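Local coordinates for protein diguanylate cyclase (Pseudomonas aeruginosa, PDB 5M3C) that joins a GGDEF domain to an EAL domain, as in bacterial signalling proteins, and carries guanosine-5'-triphosphate and calcium ions in this model, at residues B[19-24]-B[87-92]; B[180-185]-B[229-234]; B[282-287]-B[298-303]; B[351-356]-B[369-374]. One frame throughout, in Å; residues are numbered along the deposited sequence.

Interaction 1: residues B[19-24]-B[87-92]; sequences SRLNHA and IILLPG
Arg-20 O takes the helical N-H of Ala-24, with Ala-24 N 3.2 Å away, and the same oxygen is approached by a methyl of the strand, Leu-89 CD1, at 4.4 Å. The neighbouring turn of helix is tied the same way, Ser-19 O to His-23 N at 2.8 Å. Between the two segments themselves the contact is hydrocarbon, and Leu-89 supplies most of the share of 87-92, with Pro-91 adding a little. Its CG lies anti to the backbone N (chi1 -176°), which sends the fork toward the helix. There the two methyls divide: Leu-89 CD2 meets Leu-21 CD1 at 3.9 Å, the two leucines slanting across one another, while Leu-89 CD1 sits 4.3 Å from Ala-24 CB. The small alanine lets the helix settle close at this end, where Ala-24 CA is 5.8 Å from Pro-91 CA.

The axes of 19-24 and 87-90 lie 25° apart, so helix and strand run roughly the same way here. This is a helix laid on the central sheet of the GGDEF domain, and the strand follows the turn of the hairpin holding Asp-84, a ligand of the calcium ion next to GTP. Val-37, from the adjoining strand, also touches Leu-21, and Thr-77, on the strand flanking 85-90 at its other edge, touches Leu-89. With only carbon and an already bonded carbonyl meeting here, the pairing should depend on shape and burial more than on directed bonds.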
loop_
_atom_site.group_PDB
_atom_site.type_symbol
_atom_site.label_atom_id
_atom_site.label_comp_id
_atom_site.label_asym_id
_atom_site.label_seq_id
_atom_site.Cartn_x
_atom_site.Cartn_y
_atom_site.Cartn_z
ATOM N N SER B 19 -5.819 -0.099 49.062
ATOM C CA SER B 19 -5.459 -0.748 50.323
ATOM C C SER B 19 -4.707 -2.044 50.046
ATOM O O SER B 19 -3.717 -2.362 50.719
ATOM C CB SER B 19 -6.705 -1.034 51.170
ATOM O OG SER B 19 -7.356 -2.219 50.742
ATOM N N ARG B 20 -5.177 -2.783 49.044
ATOM C CA ARG B 20 -4.555 -4.048 48.668
ATOM C C ARG B 20 -3.198 -3.830 48.012
ATOM O O ARG B 20 -2.318 -4.687 48.100
ATOM C CB ARG B 20 -5.483 -4.850 47.757
ATOM C CG ARG B 20 -6.532 -5.619 48.542
ATOM C CD ARG B 20 -7.856 -5.738 47.809
ATOM N NE ARG B 20 -7.897 -6.892 46.921
ATOM C CZ ARG B 20 -9.009 -7.534 46.583
ATOM N NH1 ARG B 20 -10.180 -7.144 47.066
ATOM N NH2 ARG B 20 -8.951 -8.571 45.766
ATOM N N LEU B 21 -3.025 -2.684 47.363
ATOM C CA LEU B 21 -1.716 -2.317 46.831
ATOM C C LEU B 21 -0.781 -1.916 47.971
ATOM O O LEU B 21 0.381 -2.335 48.013
ATOM C CB LEU B 21 -1.838 -1.175 45.821
ATOM C CG LEU B 21 -0.522 -0.624 45.259
ATOM C CD1 LEU B 21 0.366 -1.733 44.716
ATOM C CD2 LEU B 21 -0.801 0.404 44.176
ATOM N N ASN B 22 -1.295 -1.106 48.893
ATOM C CA ASN B 22 -0.532 -0.693 50.066
ATOM C C ASN B 22 -0.065 -1.898 50.872
ATOM O O ASN B 22 1.105 -1.983 51.244
ATOM C CB ASN B 22 -1.363 0.237 50.952
ATOM C CG ASN B 22 -1.343 1.676 50.470
ATOM O OD1 ASN B 22 -0.426 2.094 49.760
ATOM N ND2 ASN B 22 -2.353 2.444 50.862
ATOM N N HIS B 23 -0.975 -2.832 51.140
ATOM C CA HIS B 23 -0.614 -4.033 51.890
ATOM C C HIS B 23 0.481 -4.821 51.175
ATOM O O HIS B 23 1.430 -5.287 51.804
ATOM C CB HIS B 23 -1.834 -4.929 52.117
ATOM C CG HIS B 23 -1.496 -6.261 52.711
ATOM N ND1 HIS B 23 -0.958 -6.398 53.972
ATOM C CD2 HIS B 23 -1.619 -7.517 52.217
ATOM C CE1 HIS B 23 -0.762 -7.679 54.230
ATOM N NE2 HIS B 23 -1.157 -8.379 53.181
ATOM N N ALA B 24 0.345 -4.965 49.861
ATOM C CA ALA B 24 1.321 -5.700 49.062
ATOM C C ALA B 24 2.697 -5.053 49.158
ATOM O O ALA B 24 3.713 -5.740 49.298
ATOM C CB ALA B 24 0.871 -5.763 47.613
ATOM N N ILE B 87 -7.349 -1.385 36.396
ATOM C CA ILE B 87 -6.023 -1.454 36.986
ATOM C C ILE B 87 -5.845 -2.795 37.677
ATOM O O ILE B 87 -6.785 -3.335 38.264
ATOM C CB ILE B 87 -5.782 -0.290 37.966
ATOM C CG1 ILE B 87 -4.283 -0.136 38.233
ATOM C CG2 ILE B 87 -6.566 -0.497 39.254
ATOM C CD1 ILE B 87 -3.883 1.262 38.653
ATOM N N ILE B 88 -4.633 -3.332 37.590
ATOM C CA ILE B 88 -4.362 -4.690 38.034
ATOM C C ILE B 88 -3.114 -4.756 38.902
ATOM O O ILE B 88 -2.160 -4.007 38.692
ATOM C CB ILE B 88 -4.184 -5.628 36.827
ATOM C CG1 ILE B 88 -5.467 -5.663 35.998
ATOM C CG2 ILE B 88 -3.820 -7.033 37.282
ATOM C CD1 ILE B 88 -5.308 -6.341 34.656
ATOM N N LEU B 89 -3.129 -5.666 39.871
ATOM C CA LEU B 89 -2.026 -5.826 40.808
ATOM C C LEU B 89 -1.547 -7.274 40.798
ATOM O O LEU B 89 -2.349 -8.204 40.866
ATOM C CB LEU B 89 -2.476 -5.398 42.212
ATOM C CG LEU B 89 -1.497 -5.379 43.398
ATOM C CD1 LEU B 89 -1.624 -6.648 44.229
ATOM C CD2 LEU B 89 -0.053 -5.154 42.974
ATOM N N LEU B 90 -0.236 -7.449 40.682
ATOM C CA LEU B 90 0.390 -8.764 40.750
ATOM C C LEU B 90 1.347 -8.774 41.939
ATOM O O LEU B 90 2.501 -8.350 41.821
ATOM C CB LEU B 90 1.130 -9.072 39.448
ATOM C CG LEU B 90 0.300 -8.921 38.168
ATOM C CD1 LEU B 90 1.174 -9.127 36.942
ATOM C CD2 LEU B 90 -0.878 -9.884 38.147
ATOM N N PRO B 91 0.861 -9.262 43.093
ATOM C CA PRO B 91 1.485 -9.134 44.412
ATOM C C PRO B 91 2.749 -9.961 44.564
ATOM O O PRO B 91 3.780 -9.450 45.007
ATOM C CB PRO B 91 0.407 -9.655 45.378
ATOM C CG PRO B 91 -0.793 -9.978 44.552
ATOM C CD PRO B 91 -0.335 -10.115 43.138
ATOM N N GLY B 92 2.655 -11.236 44.212
ATOM C CA GLY B 92 3.788 -12.135 44.317
ATOM C C GLY B 92 4.268 -12.548 42.945
ATOM O O GLY B 92 3.535 -13.181 42.184
#

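Interaction 2: residues B[180-185]-B[229-234]; sequences TELRRA and IPLAED
One methyl does most of the work here: Leu-182 CD2 is wedged against two consecutive residues of the facing helix. It comes to 3.9 Å from Ala-232 CB and to 4.0 Å from Leu-231 CD2. Leu-182 and Leu-231 run past each other in opposite senses, each lying alongside the other, and they touch methyl to methyl. Ala-232 offers only its CB, a shallow spot on the helix surface beside the longer leucine. In Leu-182 the CG stands anti to the backbone N (chi1 -177°), which puts CD2 at the meeting point. Leu-231 has the same first torsion, at 176°, and brings its own CD2 out to the same place. The CA atoms of Leu-182 and Ala-232 are 7.9 Å apart, the nearest pair of CA atoms between the two segments.

In the fold, this is a buried helix-to-helix contact within the EAL region, joining the end part of the long helix 168-187 to helix 225-234. Helix 225-234 is kinked at Pro-230, whose nitrogen has no hydrogen to give to the turn before; regular bonding is back by Glu-233 N, 2.8 Å from Ile-229 O.

Further out, Leu-237 touches both Leu-182 and Ala-232, and Trp-215 of strand 206-217 lies against Leu-182 as well. Leu-178, one turn earlier on the long helix, packs on Leu-231. At the exposed margin a salt bridge from Asp-234 to Arg-175 links the same two helices again.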
loop_
_atom_site.group_PDB
_atom_site.type_symbol
_atom_site.label_atom_id
_atom_site.label_comp_id
_atom_site.label_asym_id
_atom_site.label_seq_id
_atom_site.Cartn_x
_atom_site.Cartn_y
_atom_site.Cartn_z
ATOM N N THR B 180 -4.338 20.894 24.335
ATOM C CA THR B 180 -5.128 22.024 24.823
ATOM C C THR B 180 -4.691 23.303 24.133
ATOM O O THR B 180 -5.519 24.119 23.718
ATOM C CB THR B 180 -4.983 22.219 26.344
ATOM O OG1 THR B 180 -3.604 22.111 26.715
ATOM C CG2 THR B 180 -5.783 21.180 27.102
ATOM N N GLU B 181 -3.380 23.469 24.008
ATOM C CA GLU B 181 -2.831 24.657 23.382
ATOM C C GLU B 181 -3.225 24.742 21.914
ATOM O O GLU B 181 -3.548 25.819 21.419
ATOM C CB GLU B 181 -1.311 24.692 23.537
ATOM C CG GLU B 181 -0.853 25.011 24.953
ATOM C CD GLU B 181 -1.637 26.151 25.581
ATOM O OE1 GLU B 181 -2.733 25.901 26.123
ATOM O OE2 GLU B 181 -1.154 27.300 25.538
ATOM N N LEU B 182 -3.210 23.611 21.220
ATOM C CA LEU B 182 -3.644 23.589 19.829
ATOM C C LEU B 182 -5.119 23.951 19.766
ATOM O O LEU B 182 -5.530 24.798 18.970
ATOM C CB LEU B 182 -3.409 22.215 19.196
ATOM C CG LEU B 182 -3.771 22.087 17.711
ATOM C CD1 LEU B 182 -3.010 23.090 16.857
ATOM C CD2 LEU B 182 -3.506 20.673 17.218
ATOM N N ARG B 183 -5.907 23.314 20.625
ATOM C CA ARG B 183 -7.344 23.555 20.672
ATOM C C ARG B 183 -7.624 25.040 20.885
ATOM O O ARG B 183 -8.514 25.609 20.254
ATOM C CB ARG B 183 -7.996 22.722 21.785
ATOM C CG ARG B 183 -9.340 22.121 21.397
ATOM C CD ARG B 183 -9.881 21.176 22.460
ATOM N NE ARG B 183 -9.370 19.812 22.315
ATOM C CZ ARG B 183 -9.875 18.902 21.482
ATOM N NH1 ARG B 183 -9.344 17.684 21.423
ATOM N NH2 ARG B 183 -10.906 19.206 20.702
ATOM N N ARG B 184 -6.853 25.663 21.773
ATOM C CA ARG B 184 -6.991 27.093 22.045
ATOM C C ARG B 184 -6.555 27.941 20.858
ATOM O O ARG B 184 -7.293 28.816 20.404
ATOM C CB ARG B 184 -6.167 27.474 23.270
ATOM C CG ARG B 184 -6.767 26.981 24.572
ATOM C CD ARG B 184 -5.880 27.292 25.762
ATOM N NE ARG B 184 -6.686 27.611 26.934
ATOM C CZ ARG B 184 -7.054 28.844 27.274
ATOM N NH1 ARG B 184 -6.676 29.886 26.543
ATOM N NH2 ARG B 184 -7.795 29.037 28.356
ATOM N N ALA B 185 -5.350 27.677 20.368
ATOM C CA ALA B 185 -4.777 28.428 19.259
ATOM C C ALA B 185 -5.714 28.412 18.063
ATOM O O ALA B 185 -5.887 29.421 17.366
ATOM C CB ALA B 185 -3.429 27.839 18.875
ATOM N N ILE B 229 0.978 18.407 13.456
ATOM C CA ILE B 229 -0.051 17.886 12.550
ATOM C C ILE B 229 -0.472 16.466 12.941
ATOM O O ILE B 229 -1.668 16.153 12.975
ATOM C CB ILE B 229 0.385 17.945 11.077
ATOM C CG1 ILE B 229 0.469 19.404 10.628
ATOM C CG2 ILE B 229 -0.609 17.201 10.200
ATOM C CD1 ILE B 229 1.065 19.595 9.251
ATOM N N PRO B 230 0.507 15.604 13.250
ATOM C CA PRO B 230 0.153 14.293 13.787
ATOM C C PRO B 230 -0.651 14.426 15.077
ATOM O O PRO B 230 -1.602 13.676 15.295
ATOM C CB PRO B 230 1.513 13.641 14.061
ATOM C CG PRO B 230 2.473 14.352 13.171
ATOM C CD PRO B 230 1.961 15.760 13.079
ATOM N N LEU B 231 -0.261 15.378 15.922
ATOM C CA LEU B 231 -1.007 15.680 17.139
ATOM C C LEU B 231 -2.474 15.900 16.796
ATOM O O LEU B 231 -3.363 15.266 17.375
ATOM C CB LEU B 231 -0.435 16.929 17.808
ATOM C CG LEU B 231 -1.162 17.432 19.056
ATOM C CD1 LEU B 231 -0.964 16.462 20.206
ATOM C CD2 LEU B 231 -0.674 18.820 19.439
ATOM N N ALA B 232 -2.718 16.799 15.846
ATOM C CA ALA B 232 -4.073 17.099 15.398
ATOM C C ALA B 232 -4.761 15.839 14.887
ATOM O O ALA B 232 -5.899 15.547 15.265
ATOM C CB ALA B 232 -4.048 18.165 14.316
ATOM N N GLU B 233 -4.069 15.090 14.032
ATOM C CA GLU B 233 -4.607 13.824 13.532
ATOM C C GLU B 233 -4.961 12.878 14.684
ATOM O O GLU B 233 -6.020 12.247 14.676
ATOM C CB GLU B 233 -3.613 13.155 12.574
ATOM C CG GLU B 233 -3.528 13.830 11.208
ATOM C CD GLU B 233 -2.342 13.369 10.371
ATOM O OE1 GLU B 233 -1.446 12.682 10.909
ATOM O OE2 GLU B 233 -2.305 13.704 9.167
ATOM N N ASP B 234 -4.078 12.798 15.678
ATOM C CA ASP B 234 -4.268 11.900 16.817
ATOM C C ASP B 234 -5.457 12.311 17.678
ATOM O O ASP B 234 -6.288 11.472 18.021
ATOM C CB ASP B 234 -3.001 11.840 17.677
ATOM C CG ASP B 234 -3.139 10.893 18.864
ATOM O OD1 ASP B 234 -3.955 9.948 18.793
ATOM O OD2 ASP B 234 -2.423 11.087 19.871
#

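Interaction 3: residues B[282-287]-B[298-303]; sequences ERLEQL and LQLEIT. With CA (calcium ion), chain H.
Helix 282-287 lies over the face of strand 298-303 with little backbone intimacy, the nearest CA atoms, those of Leu-284 and Leu-298, being 10.2 Å apart, so long leucines must bridge the gap. The setting is the barrel of the EAL domain: helix 280-291 is the last helix of a beta-alpha-beta crossover that leaves strand 266-269 and returns at the parallel neighbour 298-303.

Leu-284 is the bridge, and its fork straddles two strand residues. Leu-284 CD1 meets Leu-300 CD1 tip to tip at 3.7 Å. The other branch, Leu-284 CD2, touches Leu-298 CD2, also at 3.7 Å, but here the chains slant past one another. The two strand leucines reach the fork by different first torsions: Leu-298 has CG anti to the backbone N (chi1 171°), whereas in Leu-300 CG stands anti to the carbonyl carbon (chi1 -61°). Leu-321 of helix 312-324 touches both Leu-284 and Leu-300, and Leu-246 of helix 238-259 adds to the packing on Leu-300, so neighbouring helices close this greasy layer.

Between residues of the leucine face, the strand sends Glu-301 to the other side, into the calcium site completed by Glu-210, Asn-269 and Asp-331. Beyond CG the glutamate chain is extended, which carries its carboxylate out to the ion. One oxygen does the binding: Glu-301 OE1 lies 2.1 Å from the calcium ion, and OE2 4.0 Å from it.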
loop_
_atom_site.group_PDB
_atom_site.type_symbol
_atom_site.label_atom_id
_atom_site.label_comp_id
_atom_site.label_asym_id
_atom_site.label_seq_id
_atom_site.Cartn_x
_atom_site.Cartn_y
_atom_site.Cartn_z
ATOM N N GLU B 282 -18.777 21.801 -1.028
ATOM C CA GLU B 282 -19.789 22.805 -0.710
ATOM C C GLU B 282 -19.155 23.926 0.098
ATOM O O GLU B 282 -19.363 25.108 -0.176
ATOM C CB GLU B 282 -20.943 22.183 0.084
ATOM C CG GLU B 282 -22.028 21.536 -0.768
ATOM C CD GLU B 282 -21.565 20.283 -1.492
ATOM O OE1 GLU B 282 -22.396 19.668 -2.194
ATOM O OE2 GLU B 282 -20.379 19.908 -1.364
ATOM N N ARG B 283 -18.373 23.531 1.095
ATOM C CA ARG B 283 -17.693 24.470 1.973
ATOM C C ARG B 283 -16.619 25.265 1.241
ATOM O O ARG B 283 -16.488 26.470 1.434
ATOM C CB ARG B 283 -17.058 23.715 3.139
ATOM C CG ARG B 283 -15.943 24.474 3.835
ATOM C CD ARG B 283 -16.403 25.841 4.308
ATOM N NE ARG B 283 -15.738 26.215 5.549
ATOM C CZ ARG B 283 -15.877 27.388 6.155
ATOM N NH1 ARG B 283 -15.227 27.623 7.285
ATOM N NH2 ARG B 283 -16.661 28.326 5.637
ATOM N N LEU B 284 -15.837 24.583 0.415
ATOM C CA LEU B 284 -14.773 25.244 -0.324
ATOM C C LEU B 284 -15.326 26.363 -1.190
ATOM O O LEU B 284 -14.800 27.474 -1.202
ATOM C CB LEU B 284 -14.018 24.243 -1.196
ATOM C CG LEU B 284 -12.550 24.070 -0.818
ATOM C CD1 LEU B 284 -11.904 22.982 -1.660
ATOM C CD2 LEU B 284 -11.816 25.391 -0.990
ATOM N N GLU B 285 -16.421 26.087 -1.870
ATOM C CA GLU B 285 -17.018 27.056 -2.767
ATOM C C GLU B 285 -17.401 28.264 -1.975
ATOM O O GLU B 285 -17.041 29.366 -2.308
ATOM C CB GLU B 285 -18.277 26.427 -3.347
ATOM C CG GLU B 285 -18.951 27.152 -4.491
ATOM C CD GLU B 285 -20.077 26.342 -5.104
ATOM O OE1 GLU B 285 -21.039 26.934 -5.599
ATOM O OE2 GLU B 285 -20.011 25.111 -5.091
ATOM N N GLN B 286 -18.006 28.089 -0.815
ATOM C CA GLN B 286 -18.371 29.264 -0.048
ATOM C C GLN B 286 -17.178 30.049 0.331
ATOM O O GLN B 286 -17.189 31.254 0.263
ATOM C CB GLN B 286 -19.045 28.892 1.235
ATOM C CG GLN B 286 -20.127 27.874 1.042
ATOM C CD GLN B 286 -21.124 27.903 2.164
ATOM O OE1 GLN B 286 -20.798 28.299 3.289
ATOM N NE2 GLN B 286 -22.350 27.489 1.870
ATOM N N LEU B 287 -16.129 29.366 0.736
ATOM C CA LEU B 287 -14.932 30.099 1.164
ATOM C C LEU B 287 -14.397 31.026 0.084
ATOM O O LEU B 287 -13.906 32.119 0.376
ATOM C CB LEU B 287 -13.826 29.128 1.577
ATOM C CG LEU B 287 -13.946 28.525 2.976
ATOM C CD1 LEU B 287 -12.682 27.757 3.322
ATOM C CD2 LEU B 287 -14.211 29.609 4.007
ATOM N N LEU B 298 -6.871 29.333 -6.584
ATOM C CA LEU B 298 -6.524 28.426 -5.483
ATOM C C LEU B 298 -6.056 27.036 -5.944
ATOM O O LEU B 298 -6.701 26.388 -6.776
ATOM C CB LEU B 298 -7.720 28.271 -4.537
ATOM C CG LEU B 298 -7.611 27.197 -3.449
ATOM C CD1 LEU B 298 -6.748 27.669 -2.290
ATOM C CD2 LEU B 298 -8.997 26.809 -2.958
ATOM N N GLN B 299 -4.939 26.583 -5.381
ATOM C CA GLN B 299 -4.400 25.258 -5.683
ATOM C C GLN B 299 -4.336 24.382 -4.433
ATOM O O GLN B 299 -3.844 24.809 -3.383
ATOM C CB GLN B 299 -3.004 25.372 -6.302
ATOM C CG GLN B 299 -2.274 24.043 -6.433
ATOM C CD GLN B 299 -0.930 24.181 -7.123
ATOM O OE1 GLN B 299 -0.827 24.799 -8.181
ATOM N NE2 GLN B 299 0.109 23.599 -6.530
ATOM N N LEU B 300 -4.830 23.153 -4.557
ATOM C CA LEU B 300 -4.811 22.198 -3.452
ATOM C C LEU B 300 -3.750 21.129 -3.672
ATOM O O LEU B 300 -3.846 20.331 -4.605
ATOM C CB LEU B 300 -6.179 21.536 -3.293
ATOM C CG LEU B 300 -7.330 22.488 -2.972
ATOM C CD1 LEU B 300 -8.657 21.750 -3.034
ATOM C CD2 LEU B 300 -7.132 23.137 -1.611
ATOM N N GLU B 301 -2.738 21.122 -2.809
ATOM C CA GLU B 301 -1.662 20.142 -2.895
ATOM C C GLU B 301 -2.026 18.908 -2.086
ATOM O O GLU B 301 -2.485 19.020 -0.955
ATOM C CB GLU B 301 -0.349 20.733 -2.369
ATOM C CG GLU B 301 0.240 21.836 -3.236
ATOM C CD GLU B 301 1.529 22.400 -2.669
ATOM O OE1 GLU B 301 2.023 21.862 -1.654
ATOM O OE2 GLU B 301 2.052 23.381 -3.235
ATOM N N ILE B 302 -1.821 17.731 -2.664
ATOM C CA ILE B 302 -2.112 16.487 -1.961
ATOM C C ILE B 302 -0.917 15.547 -2.044
ATOM O O ILE B 302 -0.359 15.335 -3.116
ATOM C CB ILE B 302 -3.361 15.793 -2.533
ATOM C CG1 ILE B 302 -4.455 16.830 -2.809
ATOM C CG2 ILE B 302 -3.856 14.722 -1.572
ATOM C CD1 ILE B 302 -5.790 16.239 -3.204
ATOM N N THR B 303 -0.530 14.986 -0.904
ATOM C CA THR B 303 0.664 14.153 -0.829
ATOM C C THR B 303 0.492 12.853 -1.618
ATOM O O THR B 303 -0.546 12.192 -1.530
ATOM C CB THR B 303 1.037 13.839 0.638
ATOM O OG1 THR B 303 2.272 13.115 0.681
ATOM C CG2 THR B 303 -0.051 13.023 1.323
HETATM CA CA CA H . 3.397 21.365 -0.103
#

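Interaction 4: residues B[351-356]-B[369-374]; sequences LKIDKS and AITRAI
Directly after Ile-353, which packs on Thr-371 and Ile-374, comes a flat group, the carboxylate of Asp-354. Above its plane stands Ser-356 N, 61° out of it and 3.2 Å from Asp-354 OD2. At the edge, Ser-356 OG gives a hydrogen bond of 2.7 Å to the anti lone pair of the same Asp-354 OD2. One oxygen thus holds two donors from a single residue, and Asp-354 acts as N-cap to the short, weakly bonded helix that follows.

Across the contact the meeting is aliphatic. Ile-374 is lodged between two strand residues and uses both of its methyls. Its CG2, anti to the backbone N while CG1 sits beside that nitrogen (chi1 -65°), touches Leu-351 CD1 at 3.6 Å, the two side chains crossing at about a right angle. The same Ile-374 CG2 also lies 3.8 Å from Ile-353 CG1. At the other end Ile-374 CD1 reaches Ile-353 CG2 at 3.7 Å.

Strand 350-353 and helix 365-380 form the first half of a beta-alpha-beta crossover in the EAL barrel, leading on to parallel strand 384-387; the axes of 351-353 and 369-374 lie 10.1 Å apart and run antiparallel, at 173°. Lys-352 has its CB turned away from the helix; its NZ forms a salt bridge with Glu-301 and a hydrogen bond with Gln-408.

Thr-371 takes part with carbon: its CG2 is 4.2 Å from Ile-353 CD1, while its hydroxyl is bonded to Asp-367 O. Phe-357 touches both Thr-371 and Ile-374, and Ile-370 and Ala-373 pack on Leu-340 and Ser-380 of the second subunit.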
loop_
_atom_site.group_PDB
_atom_site.type_symbol
_atom_site.label_atom_id
_atom_site.label_comp_id
_atom_site.label_asym_id
_atom_site.label_seq_id
_atom_site.Cartn_x
_atom_site.Cartn_y
_atom_site.Cartn_z
ATOM N N LEU B 351 2.961 18.854 -10.593
ATOM C CA LEU B 351 3.706 17.700 -10.099
ATOM C C LEU B 351 4.893 18.210 -9.285
ATOM O O LEU B 351 5.811 18.824 -9.832
ATOM C CB LEU B 351 4.185 16.842 -11.279
ATOM C CG LEU B 351 4.933 15.518 -11.044
ATOM C CD1 LEU B 351 6.206 15.707 -10.230
ATOM C CD2 LEU B 351 4.030 14.493 -10.385
ATOM N N LYS B 352 4.881 17.961 -7.978
ATOM C CA LYS B 352 5.934 18.485 -7.111
ATOM C C LYS B 352 7.002 17.440 -6.782
ATOM O O LYS B 352 6.732 16.441 -6.109
ATOM C CB LYS B 352 5.325 19.046 -5.827
ATOM C CG LYS B 352 4.143 19.973 -6.071
ATOM C CD LYS B 352 3.914 20.920 -4.906
ATOM C CE LYS B 352 4.992 21.993 -4.844
ATOM N NZ LYS B 352 4.710 23.017 -3.802
ATOM N N ILE B 353 8.221 17.690 -7.254
ATOM C CA ILE B 353 9.336 16.770 -7.041
ATOM C C ILE B 353 9.805 16.831 -5.591
ATOM O O ILE B 353 10.136 17.902 -5.090
ATOM C CB ILE B 353 10.531 17.101 -7.953
ATOM C CG1 ILE B 353 10.072 17.241 -9.408
ATOM C CG2 ILE B 353 11.606 16.030 -7.825
ATOM C CD1 ILE B 353 11.184 17.585 -10.376
ATOM N N ASP B 354 9.839 15.677 -4.931
ATOM C CA ASP B 354 10.222 15.593 -3.521
ATOM C C ASP B 354 11.574 16.254 -3.245
ATOM O O ASP B 354 12.459 16.267 -4.100
ATOM C CB ASP B 354 10.266 14.131 -3.072
ATOM C CG ASP B 354 10.353 13.985 -1.563
ATOM O OD1 ASP B 354 9.406 14.407 -0.867
ATOM O OD2 ASP B 354 11.363 13.437 -1.075
ATOM N N LYS B 355 11.723 16.785 -2.036
ATOM C CA LYS B 355 12.923 17.522 -1.645
ATOM C C LYS B 355 14.166 16.636 -1.568
ATOM O O LYS B 355 15.290 17.138 -1.590
ATOM C CB LYS B 355 12.700 18.208 -0.293
ATOM N N SER B 356 13.967 15.327 -1.478
ATOM C CA SER B 356 15.085 14.398 -1.332
ATOM C C SER B 356 15.932 14.301 -2.605
ATOM O O SER B 356 17.157 14.175 -2.537
ATOM C CB SER B 356 14.575 13.011 -0.935
ATOM O OG SER B 356 13.738 12.460 -1.939
ATOM N N ALA B 369 19.376 11.323 -11.944
ATOM C CA ALA B 369 18.644 10.420 -12.832
ATOM C C ALA B 369 17.146 10.465 -12.556
ATOM O O ALA B 369 16.333 10.562 -13.477
ATOM C CB ALA B 369 19.161 8.999 -12.674
ATOM N N ILE B 370 16.793 10.393 -11.277
ATOM C CA ILE B 370 15.398 10.419 -10.859
ATOM C C ILE B 370 14.742 11.755 -11.172
ATOM O O ILE B 370 13.626 11.792 -11.675
ATOM C CB ILE B 370 15.261 10.153 -9.350
ATOM C CG1 ILE B 370 15.892 8.808 -8.987
ATOM C CG2 ILE B 370 13.798 10.187 -8.938
ATOM C CD1 ILE B 370 15.453 7.663 -9.876
ATOM N N THR B 371 15.427 12.851 -10.863
ATOM C CA THR B 371 14.890 14.177 -11.142
ATOM C C THR B 371 14.695 14.345 -12.644
ATOM O O THR B 371 13.701 14.910 -13.096
ATOM C CB THR B 371 15.815 15.290 -10.611
ATOM O OG1 THR B 371 16.006 15.125 -9.200
ATOM C CG2 THR B 371 15.215 16.661 -10.882
ATOM N N ARG B 372 15.653 13.838 -13.413
ATOM C CA ARG B 372 15.593 13.912 -14.867
ATOM C C ARG B 372 14.443 13.040 -15.378
ATOM O O ARG B 372 13.777 13.377 -16.355
ATOM C CB ARG B 372 16.929 13.455 -15.458
ATOM C CG ARG B 372 17.377 14.198 -16.708
ATOM C CD ARG B 372 18.897 14.317 -16.740
ATOM N NE ARG B 372 19.553 13.136 -16.177
ATOM C CZ ARG B 372 20.778 13.128 -15.655
ATOM N NH1 ARG B 372 21.502 14.241 -15.614
ATOM N NH2 ARG B 372 21.278 12.002 -15.164
ATOM N N ALA B 373 14.210 11.922 -14.697
ATOM C CA ALA B 373 13.118 11.019 -15.045
ATOM C C ALA B 373 11.756 11.641 -14.753
ATOM O O ALA B 373 10.859 11.619 -15.594
ATOM C CB ALA B 373 13.264 9.710 -14.288
ATOM N N ILE B 374 11.610 12.193 -13.555
ATOM C CA ILE B 374 10.356 12.801 -13.128
ATOM C C ILE B 374 9.934 13.938 -14.054
ATOM O O ILE B 374 8.753 14.082 -14.360
ATOM C CB ILE B 374 10.464 13.351 -11.696
ATOM C CG1 ILE B 374 10.692 12.210 -10.705
ATOM C CG2 ILE B 374 9.204 14.114 -11.322
ATOM C CD1 ILE B 374 10.952 12.678 -9.290
#

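In the fold
Along the chain the four contacts follow one another in series; none nests within or crosses another. Interaction 1 closes a loop of 62 residues and ties helix 14-31 to the sheet of the GGDEF domain. The chain then runs through helix 168-187 to interaction 2, which closes 43 residues and packs that helix against helix 225-234 within the EAL region; the centres of these two contacts are about 37 Å apart. Interactions 3 and 4 close short loops of 10 and 12 residues, each fixing one helix to a strand of the EAL barrel. Those two meet at the calcium site, where Lys-352 NZ forms a salt bridge with Glu-301 OE2 at 2.7 Å.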